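Local coordinates for protein DNA gyrase, B subunit, truncated (Myxococcus xanthus, PDB 3CWV) that is probably the ATP-binding B subunit of a DNA gyrase, a type II topoisomerase that breaks, passes and rejoins double-stranded DNA, at residues L106-R111 with T162-L167. Sequence-based numbering, arbitrary orientation.
Sequences LALSSR and TIFEVL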
ATOM      1  N   LEU A 106      11.224   8.949  11.449  1.00 19.25           N
ATOM      2  CA  LEU A 106      12.174   8.990  12.563  1.00 20.74           C
ATOM      3  C   LEU A 106      12.682  10.407  12.812  1.00 18.31           C
ATOM      4  O   LEU A 106      12.702  10.861  13.967  1.00 20.76           O
ATOM      5  CB  LEU A 106      13.394   8.092  12.269  1.00 16.74           C
ATOM      6  CG  LEU A 106      13.100   6.600  12.076  1.00 20.30           C
ATOM      7  CD1 LEU A 106      14.419   5.844  11.727  1.00 22.21           C
ATOM      8  CD2 LEU A 106      12.425   6.020  13.281  1.00 19.75           C
ATOM      9  N   ALA A 107      13.084  11.113  11.749  1.00 20.31           N
ATOM     10  CA  ALA A 107      13.589  12.491  11.911  1.00 19.51           C
ATOM     11  C   ALA A 107      12.580  13.392  12.625  1.00 20.44           C
ATOM     12  O   ALA A 107      12.963  14.269  13.408  1.00 20.61           O
ATOM     13  CB  ALA A 107      13.944  13.150  10.515  1.00 20.34           C
ATOM     14  N   LEU A 108      11.301  13.207  12.313  1.00 22.63           N
ATOM     15  CA  LEU A 108      10.241  14.092  12.834  1.00 22.58           C
ATOM     16  C   LEU A 108       9.564  13.584  14.108  1.00 23.91           C
ATOM     17  O   LEU A 108       8.420  13.953  14.404  1.00 23.03           O
ATOM     18  CB  LEU A 108       9.189  14.373  11.743  1.00 24.23           C
ATOM     19  CG  LEU A 108       9.789  15.048  10.485  1.00 22.41           C
ATOM     20  CD1 LEU A 108       8.734  15.301   9.419  1.00 22.13           C
ATOM     21  CD2 LEU A 108      10.599  16.339  10.814  1.00 18.67           C
ATOM     22  N   SER A 109      10.261  12.702  14.830  1.00 23.58           N
ATOM     23  CA  SER A 109       9.823  12.248  16.141  1.00 22.74           C
ATOM     24  C   SER A 109      10.620  13.001  17.225  1.00 22.73           C
ATOM     25  O   SER A 109      11.722  13.458  16.966  1.00 24.98           O
ATOM     26  CB  SER A 109      10.004  10.713  16.279  1.00 20.07           C
ATOM     27  OG  SER A 109      11.399  10.377  16.190  1.00 21.07           O
ATOM     28  N   SER A 110      10.038  13.186  18.419  1.00 23.87           N
ATOM     29  CA  SER A 110      10.821  13.703  19.552  1.00 24.54           C
ATOM     30  C   SER A 110      11.592  12.546  20.176  1.00 24.63           C
ATOM     31  O   SER A 110      12.641  12.740  20.766  1.00 26.44           O
ATOM     32  CB  SER A 110       9.927  14.343  20.622  1.00 21.96           C
ATOM     33  OG  SER A 110       8.919  13.464  21.042  1.00 22.46           O
ATOM     34  N   ARG A 111      11.053  11.349  20.031  1.00 24.14           N
ATOM     35  CA  ARG A 111      11.757  10.158  20.523  1.00 24.08           C
ATOM     36  C   ARG A 111      11.300   8.952  19.764  1.00 22.48           C
ATOM     37  O   ARG A 111      10.158   8.897  19.323  1.00 20.83           O
ATOM     38  CB  ARG A 111      11.473   9.929  22.021  1.00 25.23           C
ATOM     39  CG  ARG A 111      10.016   9.885  22.417  1.00 28.19           C
ATOM     40  CD  ARG A 111       9.912  10.091  23.952  1.00 28.81           C
ATOM     41  NE  ARG A 111       8.539  10.104  24.457  1.00 29.02           N
ATOM     42  CZ  ARG A 111       7.695  11.131  24.353  1.00 28.59           C
ATOM     43  NH1 ARG A 111       8.050  12.227  23.695  1.00 37.95           N
ATOM     44  NH2 ARG A 111       6.481  11.040  24.885  1.00 30.00           N
ATOM     45  N   THR A 162       6.818  19.652  19.152  1.00 25.92           N
ATOM     46  CA  THR A 162       7.294  20.999  18.806  1.00 27.46           C
ATOM     47  C   THR A 162       7.156  21.277  17.297  1.00 31.24           C
ATOM     48  O   THR A 162       7.344  22.399  16.848  1.00 30.05           O
ATOM     49  CB  THR A 162       8.769  21.282  19.243  1.00 30.10           C
ATOM     50  OG1 THR A 162       9.689  20.431  18.531  1.00 24.88           O
ATOM     51  CG2 THR A 162       8.959  21.070  20.744  1.00 24.98           C
ATOM     52  N   ILE A 163       6.830  20.243  16.529  1.00 27.44           N
ATOM     53  CA  ILE A 163       6.779  20.377  15.076  1.00 27.28           C
ATOM     54  C   ILE A 163       5.337  20.344  14.602  1.00 26.92           C
ATOM     55  O   ILE A 163       4.915  21.174  13.800  1.00 27.86           O
ATOM     56  CB  ILE A 163       7.596  19.246  14.371  1.00 26.98           C
ATOM     57  CG1 ILE A 163       9.091  19.374  14.699  1.00 26.16           C
ATOM     58  CG2 ILE A 163       7.331  19.235  12.831  1.00 24.06           C
ATOM     59  CD1 ILE A 163      10.004  18.319  14.030  1.00 32.60           C
ATOM     60  N   PHE A 164       4.587  19.355  15.057  1.00 24.41           N
ATOM     61  CA  PHE A 164       3.240  19.149  14.546  1.00 27.36           C
ATOM     62  C   PHE A 164       2.179  19.916  15.301  1.00 29.99           C
ATOM     63  O   PHE A 164       2.255  20.053  16.515  1.00 29.84           O
ATOM     64  CB  PHE A 164       2.887  17.674  14.495  1.00 25.53           C
ATOM     65  CG  PHE A 164       3.680  16.947  13.467  1.00 29.84           C
ATOM     66  CD1 PHE A 164       3.271  16.972  12.125  1.00 22.35           C
ATOM     67  CD2 PHE A 164       4.887  16.331  13.815  1.00 20.92           C
ATOM     68  CE1 PHE A 164       4.054  16.357  11.140  1.00 27.91           C
ATOM     69  CE2 PHE A 164       5.671  15.712  12.837  1.00 23.16           C
ATOM     70  CZ  PHE A 164       5.235  15.721  11.504  1.00 23.95           C
ATOM     71  N   GLU A 165       1.200  20.397  14.546  1.00 30.70           N
ATOM     72  CA  GLU A 165       0.136  21.277  15.052  1.00 37.53           C
ATOM     73  C   GLU A 165      -0.962  20.485  15.728  1.00 37.78           C
ATOM     74  O   GLU A 165      -1.637  20.997  16.606  1.00 37.59           O
ATOM     75  CB  GLU A 165      -0.457  22.062  13.881  1.00 36.46           C
ATOM     76  CG  GLU A 165      -1.432  23.166  14.259  1.00 45.07           C
ATOM     77  CD  GLU A 165      -2.349  23.586  13.104  1.00 45.81           C
ATOM     78  OE1 GLU A 165      -2.938  22.707  12.409  1.00 53.94           O
ATOM     79  OE2 GLU A 165      -2.500  24.814  12.910  1.00 57.18           O
ATOM     80  N   VAL A 166      -1.159  19.234  15.303  1.00 37.01           N
ATOM     81  CA  VAL A 166      -2.132  18.353  15.940  1.00 38.28           C
ATOM     82  C   VAL A 166      -1.417  17.027  16.164  1.00 36.51           C
ATOM     83  O   VAL A 166      -0.508  16.675  15.403  1.00 35.29           O
ATOM     84  CB  VAL A 166      -3.408  18.146  15.071  1.00 39.86           C
ATOM     85  CG1 VAL A 166      -4.293  19.412  15.057  1.00 41.65           C
ATOM     86  CG2 VAL A 166      -3.031  17.779  13.659  1.00 38.15           C
ATOM     87  N   LEU A 167      -1.798  16.319  17.216  1.00 33.08           N
ATOM     88  CA  LEU A 167      -1.093  15.110  17.597  1.00 34.93           C
ATOM     89  C   LEU A 167      -2.003  13.890  17.686  1.00 34.84           C
ATOM     90  O   LEU A 167      -1.534  12.778  17.920  1.00 34.56           O
ATOM     91  CB  LEU A 167      -0.328  15.312  18.918  1.00 34.68           C
ATOM     92  CG  LEU A 167       0.691  16.449  18.969  1.00 35.65           C
ATOM     93  CD1 LEU A 167       1.195  16.653  20.406  1.00 37.22           C
ATOM     94  CD2 LEU A 167       1.873  16.217  17.965  1.00 35.98           C
TER
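Leu108 meets Ile163 and Phe164 where helix 102-107 gives way to strand 109-118 in the N-terminal α/β domain, whose mixed sheet and helices are consistent with the GHKL-type ATPase fold of the GyrB family. The contact is mainly apolar. CD2 of Leu108 lies 3.8 Å from CD1 of Ile163, the two side chains crossing at about a right angle. Phe164, with CG anti to its own carbonyl carbon (chi1 -68°), brings the far end of its ring back to Leu108, where its CE2 is 3.9 Å from Leu108 CB and its CZ 4.1 Å from Leu108 CD1. One face of the ring is covered near its rim by CG2 of Ile163. Leu34 of helix 28-47 touches both Leu108 and Phe164, Pro19 touches both Leu108 and Ile163, and Val15 of helix 11-17 adds to the apolar surroundings of Leu108. Replacing Phe164 by an alanine removes the ring and would probably open a gap beside CB and CD1 of Leu108 and leave Ile163 CG2 without the face it lies on. Within 106-111, Leu106 O accepts from both N and OG of Ser109, with OG 2.6 Å from Leu106 O. At the ring edge, Leu108 O lies in the plane of Phe164, 3.6 Å from CE2.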